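PDB 4YYF: beta-N-acetylhexosaminidase from Mycobacterium smegmatis, which probably hydrolyses terminal non-reducing N-acetyl-D-hexosamine residues from N-acetyl-beta-D-hexosaminides, as a member of glycoside hydrolase family 3. Local coordinates for residues Val304-Leu309 and Ala329-Leu334; Lys44-Leu48 and Val348-Leu352; Val287-Ser293 and Ala316-Ile322; Met248-Met252 and Pro262-Ser266. The protein carries 1 engineered substitution. All blocks are in the same frame, centred on the assembly; numbering follows the deposited sequence.

Interaction 1: residues Val304-Leu309 and Ala329-Leu334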
# COMPACT_ATOMS: atom_id res chain seq x y z
N VAL A 304 7.48 -13.16 -9.43
CA VAL A 304 7.54 -12.32 -8.23
C VAL A 304 8.88 -11.60 -8.03
O VAL A 304 8.91 -10.38 -7.83
CB VAL A 304 7.19 -13.10 -6.96
CG1 VAL A 304 7.21 -12.14 -5.76
CG2 VAL A 304 5.82 -13.73 -7.08
N ALA A 305 9.98 -12.34 -8.12
CA ALA A 305 11.29 -11.72 -7.88
C ALA A 305 11.60 -10.62 -8.91
O ALA A 305 12.09 -9.54 -8.56
CB ALA A 305 12.39 -12.78 -7.87
N ASP A 306 11.29 -10.88 -10.18
CA ASP A 306 11.50 -9.89 -11.23
C ASP A 306 10.61 -8.66 -11.01
O ASP A 306 11.06 -7.53 -11.20
CB ASP A 306 11.26 -10.52 -12.61
CG ASP A 306 11.50 -9.55 -13.76
OD1 ASP A 306 12.22 -8.54 -13.59
OD2 ASP A 306 10.96 -9.81 -14.86
N ALA A 307 9.37 -8.88 -10.60
CA ALA A 307 8.42 -7.78 -10.37
C ALA A 307 8.85 -6.90 -9.21
O ALA A 307 8.75 -5.67 -9.27
CB ALA A 307 7.02 -8.34 -10.10
N VAL A 308 9.32 -7.54 -8.14
CA VAL A 308 9.82 -6.79 -6.98
C VAL A 308 11.03 -5.96 -7.36
O VAL A 308 11.12 -4.77 -7.03
CB VAL A 308 10.15 -7.74 -5.81
CG1 VAL A 308 10.93 -7.01 -4.72
CG2 VAL A 308 8.85 -8.33 -5.26
N LEU A 309 11.97 -6.58 -8.07
CA LEU A 309 13.13 -5.86 -8.57
C LEU A 309 12.74 -4.64 -9.42
O LEU A 309 13.24 -3.53 -9.21
CB LEU A 309 14.03 -6.80 -9.39
CG LEU A 309 15.24 -6.12 -10.05
CD1 LEU A 309 16.00 -5.29 -9.03
CD2 LEU A 309 16.18 -7.13 -10.72
N ALA A 329 13.85 -16.37 -2.34
CA ALA A 329 14.22 -16.21 -3.75
C ALA A 329 14.24 -14.73 -4.15
O ALA A 329 15.08 -14.29 -4.95
CB ALA A 329 13.26 -16.97 -4.64
N VAL A 330 13.31 -13.97 -3.60
CA VAL A 330 13.25 -12.54 -3.87
C VAL A 330 14.49 -11.84 -3.31
O VAL A 330 15.15 -11.07 -4.00
CB VAL A 330 11.95 -11.90 -3.33
CG1 VAL A 330 12.05 -10.38 -3.32
CG2 VAL A 330 10.76 -12.35 -4.17
N LEU A 331 14.82 -12.12 -2.06
CA LEU A 331 16.00 -11.54 -1.44
C LEU A 331 17.28 -11.92 -2.18
O LEU A 331 18.18 -11.10 -2.35
CB LEU A 331 16.08 -11.95 0.04
CG LEU A 331 15.00 -11.31 0.92
CD1 LEU A 331 15.03 -11.92 2.32
CD2 LEU A 331 15.17 -9.79 0.99
N ASP A 332 17.36 -13.17 -2.63
CA ASP A 332 18.47 -13.61 -3.47
C ASP A 332 18.60 -12.76 -4.72
O ASP A 332 19.70 -12.35 -5.11
CB ASP A 332 18.30 -15.08 -3.89
CG ASP A 332 18.63 -16.04 -2.78
OD1 ASP A 332 19.07 -15.59 -1.71
OD2 ASP A 332 18.46 -17.26 -2.98
N ARG A 333 17.48 -12.49 -5.37
CA ARG A 333 17.51 -11.75 -6.63
C ARG A 333 17.88 -10.28 -6.37
O ARG A 333 18.56 -9.64 -7.17
CB ARG A 333 16.14 -11.84 -7.33
CG ARG A 333 16.05 -11.10 -8.67
CD ARG A 333 16.94 -11.73 -9.74
NE ARG A 333 16.88 -11.04 -11.04
CZ ARG A 333 17.75 -10.11 -11.44
NH1 ARG A 333 18.75 -9.75 -10.65
NH2 ARG A 333 17.62 -9.54 -12.64
N LEU A 334 17.44 -9.75 -5.23
CA LEU A 334 17.72 -8.35 -4.92
C LEU A 334 19.21 -8.13 -4.62
O LEU A 334 19.78 -7.13 -5.04
CB LEU A 334 16.85 -7.86 -3.77
CG LEU A 334 15.37 -7.75 -4.13
CD1 LEU A 334 14.55 -7.24 -2.94
CD2 LEU A 334 15.20 -6.81 -5.32
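Val330 lies against three residues of helix 304-314: its CG2 is 3.9 Å from Val304 CG1 and 3.8 Å from Ala305 CA, while its CG1 is 3.8 Å from Val308 CG1. The two helices are successive outer helices of the TIM-barrel-like domain, one before and one after strand 319-321. The axes of the two segments approach to 8.8 Å and cross at -49°, the two segments running in broadly the same direction. Where the backbones come closest, Ala305 CA 4.5 Å from Val330 CA, the small alanine leaves room; its CB is 3.9 Å from Arg333 CB. Deeper in, Val308 CG1 reaches Leu334 CD1 at 4.0 Å, and Leu309 CD1 meets Leu334 CD2 at 4.1 Å. These branched apolar side chains suit a seam held by van der Waals contact, facing a barrel strand through Val308, which also touches Ala319 and Trp321. Arg333 borders the seam toward solvent. Its aliphatic part packs on Ala305, its charge forms a salt bridge with Glu342, and one face of its guanidinium is covered by Leu309, whose CD2 sits 3.4 Å from Arg333 NH2.

Interaction 2: residues Lys44-Leu48 and Val348-Leu352. With NA (sodium ion), chain F.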
# COMPACT_ATOMS: atom_id res chain seq x y z
N LYS A 44 18.44 -5.05 5.16
CA LYS A 44 17.99 -3.79 4.57
C LYS A 44 16.99 -4.09 3.48
O LYS A 44 15.97 -3.42 3.38
CB LYS A 44 19.14 -3.01 3.97
CG LYS A 44 20.15 -2.48 4.95
CD LYS A 44 21.18 -1.66 4.21
CE LYS A 44 22.06 -0.87 5.16
NZ LYS A 44 22.94 0.07 4.40
N LEU A 45 17.30 -5.07 2.64
CA LEU A 45 16.39 -5.46 1.54
C LEU A 45 15.07 -6.03 2.05
O LEU A 45 13.99 -5.71 1.52
CB LEU A 45 17.07 -6.45 0.58
CG LEU A 45 18.26 -5.87 -0.20
CD1 LEU A 45 19.06 -6.95 -0.91
CD2 LEU A 45 17.74 -4.84 -1.20
N ALA A 46 15.14 -6.85 3.10
CA ALA A 46 13.91 -7.45 3.64
C ALA A 46 12.99 -6.38 4.22
O ALA A 46 11.77 -6.56 4.27
CB ALA A 46 14.24 -8.53 4.68
N GLN A 47 13.56 -5.27 4.66
CA GLN A 47 12.75 -4.20 5.23
C GLN A 47 11.87 -3.52 4.17
O GLN A 47 10.90 -2.83 4.50
CB GLN A 47 13.67 -3.18 5.93
CG GLN A 47 12.94 -2.07 6.62
CD GLN A 47 12.01 -2.55 7.72
OE1 GLN A 47 10.92 -1.98 7.90
NE2 GLN A 47 12.44 -3.59 8.47
N LEU A 48 12.18 -3.75 2.90
CA LEU A 48 11.44 -3.13 1.79
C LEU A 48 10.29 -4.01 1.29
O LEU A 48 9.66 -3.68 0.28
CB LEU A 48 12.39 -2.84 0.62
CG LEU A 48 13.67 -2.09 0.99
CD1 LEU A 48 14.51 -1.77 -0.25
CD2 LEU A 48 13.34 -0.81 1.77
N VAL A 348 17.97 1.66 -2.29
CA VAL A 348 17.70 0.82 -1.14
C VAL A 348 17.77 1.64 0.15
O VAL A 348 16.88 1.55 0.99
CB VAL A 348 18.69 -0.36 -1.08
CG1 VAL A 348 18.55 -1.12 0.24
CG2 VAL A 348 18.44 -1.30 -2.23
N ASP A 349 18.82 2.45 0.28
CA ASP A 349 18.99 3.26 1.48
C ASP A 349 17.87 4.29 1.67
O ASP A 349 17.35 4.45 2.77
CB ASP A 349 20.35 3.96 1.48
CG ASP A 349 21.51 2.99 1.73
OD1 ASP A 349 21.27 1.82 2.08
OD2 ASP A 349 22.67 3.42 1.57
N ALA A 350 17.49 4.98 0.60
CA ALA A 350 16.42 5.98 0.70
C ALA A 350 15.12 5.34 1.15
O ALA A 350 14.39 5.89 1.99
CB ALA A 350 16.23 6.72 -0.62
N SER A 351 14.82 4.18 0.59
CA SER A 351 13.57 3.48 0.89
C SER A 351 13.60 2.86 2.27
O SER A 351 12.57 2.77 2.95
CB SER A 351 13.30 2.40 -0.17
OG SER A 351 12.93 3.01 -1.40
N LEU A 352 14.77 2.39 2.69
CA LEU A 352 14.95 1.88 4.04
C LEU A 352 14.64 2.99 5.06
O LEU A 352 13.89 2.76 6.01
CB LEU A 352 16.37 1.35 4.21
CG LEU A 352 16.79 0.94 5.62
CD1 LEU A 352 15.88 -0.17 6.15
CD2 LEU A 352 18.25 0.50 5.64
NA NA F . 14.14 3.60 -3.20
O HOH W 1 12.21 4.74 -3.64
O HOH W 2 13.28 1.95 -4.53
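One side chain in this buried contact is a metal ligand: Ser351 OG binds a sodium ion at 2.2 Å, with two waters at 2.3 Å each and Ala347 as the other protein ligand. The same hydroxyl hydrogen-bonds to Asp317. Segment 44-48 leads into strand 49-52 of the TIM-barrel-like domain, whereas 348-352 belongs to its last helix, so the contact joins regions 300 residues apart. Leu48 fills the space beside the helix backbone, its CD2 3.7 Å from Ser351 C and 3.6 Å from Leu352 N. Val348 CG2 meets Leu45 CD2 at 3.8 Å. Leu352 packs on methylenes, with CD2 3.6 Å from Lys44 CG and CD1 3.5 Å from Gln47 CG. Lys44, extended, is apolar along its length and charged at its end: NZ forms a long salt bridge, with a weak hydrogen bond, to Asp349 OD1 at 3.4 Å and hydrogen-bonds to Ala37 O, while Asp349 OD1 also accepts from Gln345 NE2. The chemistry implies a mixed contact: apolar packing beside a long ionic pair whose two charges also have other partners.

Interaction 3: residues Val287-Ser293 and Ala316-Ile322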
# COMPACT_ATOMS: atom_id res chain seq x y z
N VAL A 287 5.98 4.89 -0.30
CA VAL A 287 5.20 4.49 -1.47
C VAL A 287 5.18 2.97 -1.61
O VAL A 287 6.24 2.35 -1.77
CB VAL A 287 5.74 5.14 -2.77
CG1 VAL A 287 4.90 4.73 -3.95
CG2 VAL A 287 5.74 6.67 -2.65
N TYR A 288 3.98 2.38 -1.54
CA TYR A 288 3.81 0.93 -1.72
C TYR A 288 3.44 0.61 -3.16
O TYR A 288 2.93 1.47 -3.88
CB TYR A 288 2.64 0.43 -0.86
CG TYR A 288 2.88 0.30 0.62
CD1 TYR A 288 3.32 -0.90 1.16
CD2 TYR A 288 2.62 1.36 1.49
CE1 TYR A 288 3.52 -1.04 2.54
CE2 TYR A 288 2.82 1.23 2.88
CZ TYR A 288 3.28 0.03 3.38
OH TYR A 288 3.49 -0.14 4.74
N THR A 289 3.67 -0.64 -3.57
CA THR A 289 3.02 -1.15 -4.78
C THR A 289 1.76 -1.90 -4.38
O THR A 289 1.62 -2.35 -3.24
CB THR A 289 3.89 -2.18 -5.53
OG1 THR A 289 3.99 -3.36 -4.73
CG2 THR A 289 5.27 -1.62 -5.83
N ASP A 290 0.86 -2.07 -5.34
CA ASP A 290 -0.26 -2.99 -5.19
C ASP A 290 0.34 -4.40 -5.30
O ASP A 290 1.53 -4.56 -5.58
CB ASP A 290 -1.28 -2.73 -6.31
CG ASP A 290 -2.68 -3.27 -6.01
OD1 ASP A 290 -2.86 -4.07 -5.07
OD2 ASP A 290 -3.62 -2.88 -6.74
N ASP A 291 -0.48 -5.42 -5.05
CA ASP A 291 -0.05 -6.83 -5.00
C ASP A 291 0.65 -7.28 -6.28
O ASP A 291 0.07 -7.25 -7.36
CB ASP A 291 -1.30 -7.67 -4.67
CG ASP A 291 -1.13 -9.16 -4.92
OD1 ASP A 291 -0.01 -9.71 -4.95
OD2 ASP A 291 -2.19 -9.81 -5.08
N LEU A 292 1.92 -7.68 -6.14
CA LEU A 292 2.77 -8.05 -7.27
C LEU A 292 2.72 -9.52 -7.69
O LEU A 292 3.27 -9.89 -8.72
CB LEU A 292 4.23 -7.67 -7.00
CG LEU A 292 4.56 -6.19 -6.82
CD1 LEU A 292 5.97 -6.04 -6.30
CD2 LEU A 292 4.40 -5.44 -8.13
N SER A 293 2.06 -10.38 -6.90
CA SER A 293 2.10 -11.82 -7.20
C SER A 293 0.79 -12.40 -7.75
O SER A 293 0.81 -13.21 -8.68
CB SER A 293 2.54 -12.60 -5.96
OG SER A 293 1.57 -12.51 -4.93
N ALA A 316 9.52 2.44 -6.08
CA ALA A 316 8.72 2.07 -4.92
C ALA A 316 9.61 1.92 -3.69
O ALA A 316 10.77 1.52 -3.80
CB ALA A 316 7.96 0.77 -5.18
N ASP A 317 9.08 2.26 -2.52
CA ASP A 317 9.81 2.05 -1.26
C ASP A 317 9.44 0.71 -0.66
O ASP A 317 10.14 0.20 0.21
CB ASP A 317 9.42 3.09 -0.22
CG ASP A 317 9.71 4.49 -0.67
OD1 ASP A 317 10.88 4.77 -1.01
OD2 ASP A 317 8.76 5.30 -0.68
N ASN A 318 8.31 0.17 -1.08
CA ASN A 318 7.82 -1.04 -0.45
C ASN A 318 7.10 -1.94 -1.44
O ASN A 318 6.07 -1.57 -2.00
CB ASN A 318 6.90 -0.69 0.73
CG ASN A 318 6.76 -1.84 1.71
OD1 ASN A 318 6.18 -2.88 1.40
ND2 ASN A 318 7.30 -1.65 2.91
N ALA A 319 7.65 -3.13 -1.64
CA ALA A 319 7.10 -4.09 -2.59
C ALA A 319 6.22 -5.07 -1.85
O ALA A 319 6.68 -5.76 -0.93
CB ALA A 319 8.22 -4.83 -3.31
N LEU A 320 4.96 -5.14 -2.26
CA LEU A 320 3.94 -5.91 -1.56
C LEU A 320 3.48 -7.08 -2.44
O LEU A 320 3.22 -6.90 -3.62
CB LEU A 320 2.76 -4.99 -1.26
CG LEU A 320 1.44 -5.42 -0.58
CD1 LEU A 320 0.44 -5.98 -1.54
CD2 LEU A 320 1.66 -6.40 0.54
N TRP A 321 3.39 -8.27 -1.85
CA TRP A 321 2.71 -9.40 -2.49
C TRP A 321 2.13 -10.31 -1.42
O TRP A 321 2.35 -10.08 -0.23
CB TRP A 321 3.60 -10.13 -3.51
CG TRP A 321 4.64 -11.09 -2.96
CD1 TRP A 321 4.54 -12.46 -2.91
CD2 TRP A 321 5.94 -10.75 -2.45
NE1 TRP A 321 5.70 -12.99 -2.38
CE2 TRP A 321 6.57 -11.97 -2.09
CE3 TRP A 321 6.62 -9.55 -2.25
CZ2 TRP A 321 7.86 -12.01 -1.54
CZ3 TRP A 321 7.90 -9.59 -1.71
CH2 TRP A 321 8.50 -10.81 -1.35
N ILE A 322 1.34 -11.31 -1.80
CA ILE A 322 0.44 -11.89 -0.80
C ILE A 322 0.80 -13.26 -0.23
O ILE A 322 -0.01 -13.88 0.45
CB ILE A 322 -1.05 -11.82 -1.25
CG1 ILE A 322 -1.32 -12.72 -2.46
CG2 ILE A 322 -1.45 -10.37 -1.54
CD1 ILE A 322 -2.80 -12.81 -2.83
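Thr289 adopts the p rotamer, which turns OG1 across to the neighbouring segment: Leu320 N donates to Thr289 OG1 at 3.2 Å, and that hydroxyl in turn donates to Asp290 O at 2.9 Å. Asp317, in the m rotamer, brings OD2 within 2.8 Å of Val287 N, so that a side chain takes the backbone NH at the start of the strand; Arg274, Arg354 and Ser351 also engage its carboxylate. Asn318, near t, sets OD1 3.4 Å from Tyr288 CE1, while its amide binds Thr50 and Asn355. Between these side chains the backbones form a single parallel bridge at Tyr288-Asn318, with Thr289 N donating to Asn318 O at 3.0 Å. Strands 287-289 and 319-321 are thus neighbours in the TIM-barrel-like domain, linked by a beta-alpha-beta crossover through helix 304-314. Further along, Leu292 N donates to Leu320 O at 2.9 Å, and Asp291 (t) makes an Asx turn, its OD1 accepting from Ser293 N at 2.9 Å. Ser293, p, places OG 3.4 Å from Trp321 CB at the indole edge, and Ile322 N donates weakly to Ser293 OG at 3.4 Å.

Interaction 4: residues Met248-Met252 and Pro262-Ser266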
# COMPACT_ATOMS: atom_id res chain seq x y z
N MSE A 248 -0.11 4.20 -2.44
CA MSE A 248 0.07 2.94 -3.16
C MSE A 248 -0.12 3.16 -4.66
O MSE A 248 -1.12 3.73 -5.10
CB MSE A 248 -0.95 1.90 -2.69
CG MSE A 248 -0.91 0.58 -3.49
SE MSE A 248 -2.19 -0.73 -2.78
CE MSE A 248 -1.18 -1.27 -1.25
N VAL A 249 0.85 2.69 -5.45
CA VAL A 249 0.78 2.81 -6.91
C VAL A 249 0.16 1.55 -7.50
O VAL A 249 0.54 0.44 -7.13
CB VAL A 249 2.19 3.03 -7.50
CG1 VAL A 249 2.12 3.07 -9.02
CG2 VAL A 249 2.79 4.33 -6.99
N GLY A 250 -0.80 1.71 -8.42
CA GLY A 250 -1.47 0.56 -9.00
C GLY A 250 -0.77 0.07 -10.26
O GLY A 250 0.27 0.60 -10.65
N HIS A 251 -1.34 -0.95 -10.91
CA HIS A 251 -0.68 -1.61 -12.03
C HIS A 251 -1.19 -1.14 -13.40
O HIS A 251 -0.84 -1.73 -14.43
CB HIS A 251 -0.85 -3.14 -11.94
CG HIS A 251 -0.39 -3.75 -10.65
ND1 HIS A 251 0.76 -3.34 -10.00
CD2 HIS A 251 -0.93 -4.73 -9.89
CE1 HIS A 251 0.91 -4.05 -8.89
NE2 HIS A 251 -0.10 -4.90 -8.80
N MSE A 252 -2.01 -0.10 -13.43
CA MSE A 252 -2.56 0.36 -14.71
C MSE A 252 -1.45 0.87 -15.61
O MSE A 252 -0.44 1.39 -15.12
CB MSE A 252 -3.55 1.50 -14.50
CG MSE A 252 -4.63 1.27 -13.46
SE MSE A 252 -4.09 1.73 -11.63
CE MSE A 252 -3.08 3.34 -11.99
N PRO A 262 3.25 -1.39 -16.53
CA PRO A 262 2.35 -1.14 -15.40
C PRO A 262 2.87 0.03 -14.58
O PRO A 262 4.09 0.19 -14.45
CB PRO A 262 2.44 -2.44 -14.59
CG PRO A 262 2.87 -3.48 -15.60
CD PRO A 262 3.83 -2.74 -16.50
N ALA A 263 1.99 0.86 -14.03
CA ALA A 263 2.46 2.10 -13.41
C ALA A 263 3.40 1.81 -12.23
O ALA A 263 4.40 2.50 -12.05
CB ALA A 263 1.28 2.98 -12.98
N SER A 264 3.10 0.76 -11.47
CA SER A 264 3.93 0.33 -10.35
C SER A 264 5.38 -0.02 -10.72
O SER A 264 6.27 -0.02 -9.85
CB SER A 264 3.29 -0.88 -9.67
OG SER A 264 3.02 -1.88 -10.64
N LEU A 265 5.61 -0.32 -12.00
CA LEU A 265 6.93 -0.75 -12.47
C LEU A 265 7.60 0.27 -13.39
O LEU A 265 8.58 -0.04 -14.07
CB LEU A 265 6.84 -2.11 -13.18
CG LEU A 265 6.12 -3.24 -12.46
CD1 LEU A 265 6.27 -4.55 -13.24
CD2 LEU A 265 6.60 -3.42 -11.02
N SER A 266 7.08 1.49 -13.42
CA SER A 266 7.59 2.50 -14.35
C SER A 266 8.21 3.66 -13.56
O SER A 266 7.56 4.24 -12.68
CB SER A 266 6.44 2.98 -15.25
OG SER A 266 6.76 4.17 -15.95
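Ala263 N donates to Met252 O at 2.7 Å, and His251 ND1 pairs with Ser264 OG at 2.8 Å, a hydrogen bond in which either partner could be the donor. Histidine suits this spot because its second ring nitrogen, NE2, hydrogen-bonds to Asp291 O, so one imidazole links segment 262-266 to the loop after strand 287-289. A weaker bond runs from Ser264 N to Gly250 O at 3.0 Å. These bonds fold the chain back just past strand 246-249, in a beta-alpha connection at the strand's C-terminal end, where TIM barrels place their active-site loops. Gly250 has no side chain, and an ideal CB there would lie only 2.7 Å from SE of Met252, modelled as selenomethionine. On the returning side, Pro262 opens a tight 3-10 turn, Leu265 N donating to Pro262 O at 2.9 Å, and Ser266 is the N-cap of helix 267-275, its OG making a weak hydrogen bond to Ala268 N. Packing completes the contact: Val249 CG1 sits 4.0 Å from the small Ala263 CB, and Pro262 CB rests 3.4 Å from His251 O.

In the fold
Interaction 3 is the hub, its centre 9 Å from that of interaction 4, 12 Å from interaction 1 and 13 Å from interaction 2. It joins interaction 4 through adjacent strands, Tyr288 O being 2.9 Å from Val249 N. Toward interaction 2, Leu48 O lies 2.8 Å from Ala319 N, so strand 319-321 sits between the first strand and 287-289; the side chain of Asp317 also comes to about 4 Å from the sodium ion. Interaction 1 covers this strand from outside, and its Leu331 and Leu334 also pack on Leu45. Interactions 2 and 4 do not touch, their nearest atoms being about 11 Å apart. An acetate, probably from the crystallisation liquor, lies about 3 Å from the Asp290 side chain and is consistent with a pocket at the barrel mouth.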